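PDB 6DRU: glycosyl hydrolases family 31 family protein from Aspergillus niger, which catalyses the hydrolytic release of alpha-xylose from the non-reducing terminal glucose of xyloglucan oligosaccharides. Local coordinates for residues 256-261 with 284-289; 319-324 with 464-469. One frame throughout, in Å; residues are numbered along the deposited sequence.

Interaction 1: 256-261 with 284-289; sequences KLRYEN and IDYQSW. With NAG (2-acetamido-2-deoxy-beta-D-glucopyranose), chain C; XYS (alpha-D-xylopyranose), chain N; NAG (2-acetamido-2-deoxy-beta-D-glucopyranose), chain D; BMA (beta-D-mannopyranose), chain B.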
loop_
_atom_site.group_PDB
_atom_site.type_symbol
_atom_site.label_atom_id
_atom_site.label_comp_id
_atom_site.label_asym_id
_atom_site.label_seq_id
_atom_site.Cartn_x
_atom_site.Cartn_y
_atom_site.Cartn_z
ATOM N N LYS A 256 9.301 15.340 -42.486
ATOM C CA LYS A 256 9.671 16.522 -41.717
ATOM C C LYS A 256 8.502 16.878 -40.810
ATOM O O LYS A 256 7.428 16.277 -40.880
ATOM C CB LYS A 256 10.034 17.708 -42.613
ATOM C CG LYS A 256 8.838 18.417 -43.222
ATOM C CD LYS A 256 9.230 19.791 -43.735
ATOM C CE LYS A 256 8.007 20.632 -44.059
ATOM N NZ LYS A 256 8.372 22.049 -44.333
ATOM N N LEU A 257 8.726 17.872 -39.960
ATOM C CA LEU A 257 7.682 18.444 -39.118
ATOM C C LEU A 257 7.434 19.866 -39.619
ATOM O O LEU A 257 8.198 20.781 -39.297
ATOM C CB LEU A 257 8.087 18.420 -37.645
ATOM C CG LEU A 257 7.042 18.659 -36.544
ATOM C CD1 LEU A 257 7.660 18.405 -35.180
ATOM C CD2 LEU A 257 6.436 20.056 -36.573
ATOM N N ARG A 258 6.377 20.059 -40.408
ATOM C CA ARG A 258 5.485 19.002 -40.885
ATOM C C ARG A 258 4.820 19.467 -42.176
ATOM O O ARG A 258 4.716 20.668 -42.424
ATOM C CB ARG A 258 4.418 18.657 -39.837
ATOM C CG ARG A 258 3.520 19.818 -39.438
ATOM C CD ARG A 258 2.596 19.423 -38.297
ATOM N NE ARG A 258 1.695 20.504 -37.910
ATOM C CZ ARG A 258 0.471 20.669 -38.404
ATOM N NH1 ARG A 258 -0.003 19.822 -39.309
ATOM N NH2 ARG A 258 -0.282 21.681 -37.994
ATOM N N TYR A 259 4.369 18.526 -43.002
ATOM C CA TYR A 259 3.579 18.877 -44.176
ATOM C C TYR A 259 2.135 19.088 -43.739
ATOM O O TYR A 259 1.478 18.156 -43.262
ATOM C CB TYR A 259 3.699 17.798 -45.250
ATOM C CG TYR A 259 5.136 17.541 -45.648
ATOM C CD1 TYR A 259 5.882 18.523 -46.284
ATOM C CD2 TYR A 259 5.749 16.325 -45.377
ATOM C CE1 TYR A 259 7.198 18.302 -46.642
ATOM C CE2 TYR A 259 7.065 16.095 -45.732
ATOM C CZ TYR A 259 7.784 17.086 -46.361
ATOM O OH TYR A 259 9.093 16.859 -46.718
ATOM N N GLU A 260 1.643 20.315 -43.910
ATOM C CA GLU A 260 0.496 20.792 -43.150
ATOM C C GLU A 260 -0.842 20.595 -43.854
ATOM O O GLU A 260 -1.848 20.347 -43.179
ATOM C CB GLU A 260 0.699 22.272 -42.809
ATOM C CG GLU A 260 -0.214 22.808 -41.727
ATOM C CD GLU A 260 -1.391 23.563 -42.295
ATOM O OE1 GLU A 260 -1.564 23.543 -43.531
ATOM O OE2 GLU A 260 -2.143 24.177 -41.508
ATOM N N ASN A 261 -0.897 20.701 -45.179
ATOM C CA ASN A 261 -2.150 20.522 -45.903
ATOM C C ASN A 261 -1.913 19.635 -47.123
ATOM O O ASN A 261 -0.782 19.248 -47.430
ATOM C CB ASN A 261 -2.770 21.872 -46.299
ATOM C CG ASN A 261 -1.974 22.604 -47.369
ATOM O OD1 ASN A 261 -1.914 22.175 -48.521
ATOM N ND2 ASN A 261 -1.377 23.731 -46.994
ATOM N N ILE A 284 3.430 12.070 -43.444
ATOM C CA ILE A 284 2.658 13.178 -42.891
ATOM C C ILE A 284 2.720 13.086 -41.373
ATOM O O ILE A 284 2.381 12.047 -40.795
ATOM C CB ILE A 284 1.199 13.154 -43.380
ATOM C CG1 ILE A 284 1.142 13.251 -44.906
ATOM C CG2 ILE A 284 0.405 14.287 -42.746
ATOM C CD1 ILE A 284 -0.256 13.117 -45.470
ATOM N N ASP A 285 3.142 14.172 -40.727
ATOM C CA ASP A 285 3.405 14.154 -39.293
ATOM C C ASP A 285 2.108 14.383 -38.513
ATOM O O ASP A 285 1.000 14.277 -39.045
ATOM C CB ASP A 285 4.479 15.185 -38.948
ATOM C CG ASP A 285 5.191 14.876 -37.641
ATOM O OD1 ASP A 285 4.739 13.965 -36.913
ATOM O OD2 ASP A 285 6.201 15.547 -37.338
ATOM N N TYR A 286 2.241 14.702 -37.227
ATOM C CA TYR A 286 1.108 14.821 -36.319
ATOM C C TYR A 286 0.418 16.175 -36.494
ATOM O O TYR A 286 0.715 16.943 -37.414
ATOM C CB TYR A 286 1.561 14.584 -34.877
ATOM C CG TYR A 286 2.436 15.658 -34.251
ATOM C CD1 TYR A 286 3.267 16.469 -35.018
ATOM C CD2 TYR A 286 2.437 15.849 -32.876
ATOM C CE1 TYR A 286 4.062 17.439 -34.432
ATOM C CE2 TYR A 286 3.230 16.812 -32.282
ATOM C CZ TYR A 286 4.040 17.606 -33.062
ATOM O OH TYR A 286 4.828 18.567 -32.469
ATOM N N GLN A 287 -0.533 16.469 -35.604
ATOM C CA GLN A 287 -1.318 17.704 -35.608
ATOM C C GLN A 287 -2.094 17.901 -36.906
ATOM O O GLN A 287 -2.564 19.008 -37.191
ATOM C CB GLN A 287 -0.435 18.925 -35.326
ATOM C CG GLN A 287 0.321 18.855 -34.006
ATOM C CD GLN A 287 -0.599 18.902 -32.799
ATOM O OE1 GLN A 287 -1.206 17.899 -32.425
ATOM N NE2 GLN A 287 -0.705 20.073 -32.183
ATOM N N SER A 288 -2.247 16.842 -37.696
ATOM C CA SER A 288 -2.991 16.889 -38.946
ATOM C C SER A 288 -4.447 16.475 -38.777
ATOM O O SER A 288 -5.152 16.305 -39.776
ATOM C CB SER A 288 -2.316 15.998 -39.992
ATOM O OG SER A 288 -2.014 14.722 -39.453
ATOM N N TRP A 289 -4.908 16.318 -37.542
ATOM C CA TRP A 289 -6.269 15.907 -37.236
ATOM C C TRP A 289 -7.053 17.076 -36.655
ATOM O O TRP A 289 -6.494 18.108 -36.275
ATOM C CB TRP A 289 -6.266 14.729 -36.257
ATOM C CG TRP A 289 -5.301 14.916 -35.125
ATOM C CD1 TRP A 289 -5.441 15.752 -34.054
ATOM C CD2 TRP A 289 -4.040 14.256 -34.956
ATOM N NE1 TRP A 289 -4.346 15.652 -33.228
ATOM C CE2 TRP A 289 -3.473 14.740 -33.759
ATOM C CE3 TRP A 289 -3.337 13.302 -35.699
ATOM C CZ2 TRP A 289 -2.236 14.301 -33.289
ATOM C CZ3 TRP A 289 -2.110 12.869 -35.231
ATOM C CH2 TRP A 289 -1.573 13.368 -34.037
HETATM C C1 NAG C . -1.082 24.714 -48.052
HETATM C C2 NAG C . -1.346 26.143 -47.628
HETATM C C3 NAG C . -0.776 27.135 -48.574
HETATM C C4 NAG C . 0.677 26.821 -48.845
HETATM C C5 NAG C . 0.807 25.387 -49.309
HETATM C C6 NAG C . 2.263 25.046 -49.532
HETATM C C7 NAG C . -3.323 26.396 -46.209
HETATM C C8 NAG C . -2.431 26.239 -45.004
HETATM N N2 NAG C . -2.748 26.343 -47.501
HETATM O O3 NAG C . -0.929 28.432 -48.048
HETATM O O4 NAG C . 1.163 27.695 -49.835
HETATM O O5 NAG C . 0.288 24.538 -48.317
HETATM O O6 NAG C . 2.991 25.336 -48.359
HETATM O O7 NAG C . -4.517 26.564 -46.066
HETATM C C1 XYS N . 7.269 13.539 -31.558
HETATM C C2 XYS N . 8.038 12.676 -32.531
HETATM C C3 XYS N . 8.444 13.517 -33.721
HETATM C C4 XYS N . 7.225 14.199 -34.301
HETATM C C5 XYS N . 6.487 14.930 -33.200
HETATM O O1 XYS N . 8.078 14.615 -31.147
HETATM O O2 XYS N . 9.182 12.153 -31.900
HETATM O O3 XYS N . 9.038 12.698 -34.701
HETATM O O4 XYS N . 7.629 15.122 -35.284
HETATM O O5 XYS N . 6.106 14.024 -32.188
HETATM C C1 NAG D . -3.961 22.055 -31.258
HETATM C C2 NAG D . -3.753 23.539 -31.487
HETATM C C3 NAG D . -4.435 24.089 -32.690
HETATM C C4 NAG D . -4.379 23.145 -33.872
HETATM C C5 NAG D . -4.783 21.755 -33.444
HETATM C C6 NAG D . -4.730 20.816 -34.628
HETATM C C7 NAG D . -3.355 24.543 -29.265
HETATM C C8 NAG D . -3.891 25.271 -28.050
HETATM N N2 NAG D . -4.229 24.226 -30.337
HETATM O O3 NAG D . -3.862 25.334 -33.018
HETATM O O4 NAG D . -5.261 23.601 -34.869
HETATM O O5 NAG D . -3.880 21.328 -32.458
HETATM O O6 NAG D . -4.401 19.517 -34.190
HETATM O O7 NAG D . -2.183 24.233 -29.322
HETATM C C1 BMA B . -4.309 27.026 -40.097
HETATM C C2 BMA B . -3.322 27.295 -41.236
HETATM C C3 BMA B . -3.776 28.543 -41.996
HETATM C C4 BMA B . -5.249 28.446 -42.423
HETATM C C5 BMA B . -6.123 28.103 -41.209
HETATM C C6 BMA B . -7.581 27.884 -41.569
HETATM O O2 BMA B . -3.373 26.207 -42.140
HETATM O O3 BMA B . -2.953 28.805 -43.127
HETATM O O4 BMA B . -5.672 29.684 -42.971
HETATM O O5 BMA B . -5.620 26.900 -40.605
HETATM O O6 BMA B . -7.642 27.258 -42.844
HETATM O O HOH W 1 5.014 15.823 -42.423
HETATM O O HOH W 2 1.104 17.377 -40.374
#
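R258 and Q287 meet with their side chains at about a right angle, Q287 CB sitting over the centre of one guanidinium face, 3.7 Å from R258 CZ. A cis peptide joins L257 to R258, the one residue meeting the sugar and the next meeting Q287. The arginine reaches this place by putting CG between its backbone N and carbonyl carbon (chi1 60°) and then running extended as far as NE. R258 NH1 is 3.4 Å from Q287 O, but the angle is poor and the carbonyl simply lies over the same flat group. NH1 donates instead to water 2, which lies in the guanidinium plane at its edge (R258 NH1 to water O 2.9 Å). Water 1 accepts from Y259 N, donates to K256 O and accepts a weak bond from D285 N, so solvent bridges the two backbones where no direct hydrogen bond does.

Nearer the sugar, L257 CD1 touches the Y286 ring at CE1 (3.8 Å). That ring is sandwiched: Q287 CG lies over the centre of one face, and xylose C5 over the other, offset toward the rim and 3.6 Å from Y286 CZ. D285 OD2 accepts a hydrogen bond from xylose O4 (2.5 Å). D487, H557 and R470 hold the same sugar. Both segments follow neighbouring parallel strands, 252-254 and 281-284, and form the beta-alpha loops that line a TIM-barrel sugar pocket.

Interaction 2: 319-324 with 464-469; sequences EMMASL and DHVSLS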
loop_
_atom_site.group_PDB
_atom_site.type_symbol
_atom_site.label_atom_id
_atom_site.label_comp_id
_atom_site.label_asym_id
_atom_site.label_seq_id
_atom_site.Cartn_x
_atom_site.Cartn_y
_atom_site.Cartn_z
ATOM N N GLU A 319 4.842 5.430 -51.744
ATOM C CA GLU A 319 3.746 5.193 -50.822
ATOM C C GLU A 319 3.685 6.322 -49.797
ATOM O O GLU A 319 4.540 7.210 -49.760
ATOM C CB GLU A 319 3.902 3.838 -50.137
ATOM C CG GLU A 319 3.701 2.655 -51.071
ATOM C CD GLU A 319 2.638 1.694 -50.575
ATOM O OE1 GLU A 319 1.438 2.034 -50.651
ATOM O OE2 GLU A 319 3.004 0.591 -50.112
ATOM N N MET A 320 2.662 6.284 -48.949
ATOM C CA MET A 320 2.438 7.341 -47.976
ATOM C C MET A 320 2.322 6.765 -46.572
ATOM O O MET A 320 1.916 5.615 -46.382
ATOM C CB MET A 320 1.178 8.150 -48.311
ATOM C CG MET A 320 1.252 8.873 -49.645
ATOM S SD MET A 320 0.308 10.407 -49.642
ATOM C CE MET A 320 1.205 11.348 -48.411
ATOM N N MET A 321 2.694 7.587 -45.591
ATOM C CA MET A 321 2.604 7.245 -44.179
ATOM C C MET A 321 2.023 8.429 -43.421
ATOM O O MET A 321 2.356 9.582 -43.708
ATOM C CB MET A 321 3.977 6.871 -43.599
ATOM C CG MET A 321 3.966 6.603 -42.104
ATOM S SD MET A 321 5.555 6.052 -41.454
ATOM C CE MET A 321 5.607 4.369 -42.065
ATOM N N ALA A 322 1.153 8.141 -42.454
ATOM C CA ALA A 322 0.507 9.172 -41.657
ATOM C C ALA A 322 0.715 8.886 -40.176
ATOM O O ALA A 322 0.935 7.743 -39.764
ATOM C CB ALA A 322 -0.990 9.269 -41.971
ATOM N N SER A 323 0.629 9.944 -39.376
ATOM C CA SER A 323 0.920 9.887 -37.952
ATOM C C SER A 323 -0.360 9.797 -37.132
ATOM O O SER A 323 -1.400 10.350 -37.500
ATOM C CB SER A 323 1.719 11.119 -37.517
ATOM O OG SER A 323 1.742 11.245 -36.105
ATOM N N LEU A 324 -0.271 9.089 -36.008
ATOM C CA LEU A 324 -1.365 9.021 -35.051
ATOM C C LEU A 324 -0.789 8.929 -33.646
ATOM O O LEU A 324 0.227 8.264 -33.424
ATOM C CB LEU A 324 -2.293 7.829 -35.324
ATOM C CG LEU A 324 -1.711 6.418 -35.211
ATOM C CD1 LEU A 324 -2.710 5.479 -34.557
ATOM C CD2 LEU A 324 -1.311 5.900 -36.581
ATOM N N ASP A 464 3.583 -6.198 -46.735
ATOM C CA ASP A 464 3.210 -5.255 -47.780
ATOM C C ASP A 464 3.371 -3.814 -47.329
ATOM O O ASP A 464 3.617 -2.931 -48.159
ATOM C CB ASP A 464 1.761 -5.486 -48.218
ATOM C CG ASP A 464 1.615 -6.660 -49.165
ATOM O OD1 ASP A 464 2.632 -7.327 -49.452
ATOM O OD2 ASP A 464 0.480 -6.917 -49.618
ATOM N N HIS A 465 3.241 -3.560 -46.029
ATOM C CA HIS A 465 3.331 -2.222 -45.472
ATOM C C HIS A 465 4.076 -2.293 -44.147
ATOM O O HIS A 465 4.263 -3.369 -43.571
ATOM C CB HIS A 465 1.939 -1.608 -45.295
ATOM C CG HIS A 465 1.042 -1.810 -46.477
ATOM N ND1 HIS A 465 1.113 -1.026 -47.609
ATOM C CD2 HIS A 465 0.069 -2.722 -46.710
ATOM C CE1 HIS A 465 0.214 -1.440 -48.485
ATOM N NE2 HIS A 465 -0.433 -2.467 -47.964
ATOM N N VAL A 466 4.507 -1.130 -43.659
ATOM C CA VAL A 466 5.275 -1.031 -42.426
ATOM C C VAL A 466 4.624 -0.011 -41.503
ATOM O O VAL A 466 3.744 0.755 -41.898
ATOM C CB VAL A 466 6.749 -0.651 -42.675
ATOM C CG1 VAL A 466 7.385 -1.589 -43.679
ATOM C CG2 VAL A 466 6.842 0.790 -43.151
ATOM N N SER A 467 5.076 -0.018 -40.251
ATOM C CA SER A 467 4.708 0.989 -39.271
ATOM C C SER A 467 5.978 1.552 -38.649
ATOM O O SER A 467 6.997 0.864 -38.549
ATOM C CB SER A 467 3.793 0.422 -38.177
ATOM O OG SER A 467 4.506 -0.433 -37.302
ATOM N N LEU A 468 5.914 2.816 -38.243
ATOM C CA LEU A 468 7.047 3.511 -37.642
ATOM C C LEU A 468 6.728 3.743 -36.171
ATOM O O LEU A 468 5.837 4.533 -35.840
ATOM C CB LEU A 468 7.327 4.824 -38.371
ATOM C CG LEU A 468 8.484 5.694 -37.877
ATOM C CD1 LEU A 468 9.799 4.933 -37.915
ATOM C CD2 LEU A 468 8.580 6.957 -38.713
ATOM N N SER A 469 7.452 3.053 -35.294
ATOM C CA SER A 469 7.218 3.105 -33.859
ATOM C C SER A 469 8.440 3.664 -33.145
ATOM O O SER A 469 9.576 3.497 -33.597
ATOM C CB SER A 469 6.881 1.713 -33.307
ATOM O OG SER A 469 6.948 1.691 -31.892
#
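The touching parts, 319-321 and 464-468, run in broadly the same direction, 34° apart, with CA atoms of M321 and S467 8.2 Å from each other, too far for direct strand pairing; strand 391-394 lies between them in the sheet. Side chains therefore make the contact. M321 crosses both V466 and L468 at about a right angle. Its CG is anti to the backbone N (chi1 176°), and the chain stays extended to SD, which rests against L468 CB at 3.8 Å. The turn at chi3 (-74°) then swings the terminal methyl aside, leaving M321 CE 3.9 Å from V466 CG2. The thioether thus spans two residues of the opposing segment, its sulfur on one and its methyl on the other. M281 of strand 281-284 packs on both M321 and V466.

At the more exposed end, E319 OE2 comes to the edge of the H465 ring, near its plane and 3.5 Å from ND1. The side chains again cross at about a right angle, and Y385 meets the histidine ring edge-to-face. N391 ties the backbones together indirectly, its ND2 donating to M320 O and its OD1 accepting from V466 N.

No hydrogen bond joins the two segments directly, so the contact depends on dispersion among methionine, valine and leucine in the barrel interior. Any pull between E319 and H465 is probably electrostatic and would grow if the imidazole were protonated.

In the fold
Interactions 1 and 2 lie in the same barrel with centres 13 Å apart, and strand 319-328 joins them. I284 N is 2.7 Å from M321 O, a probable hydrogen bond between neighbouring parallel strands, while S323 CB packs 3.4 Å from D285 C. Interaction 1 touches the xylose itself; interaction 2 stands back from it, the side chain of L468 being about 7 Å from the sugar. Both approach D395, the assigned active-site residue: side chain to side chain, Y286 is about 5 Å and L468 about 7 Å away. L257 stands about 7 Å, by the same measure, from the proton donor D487, and L468 also packs on the pocket tryptophans W393 and W484.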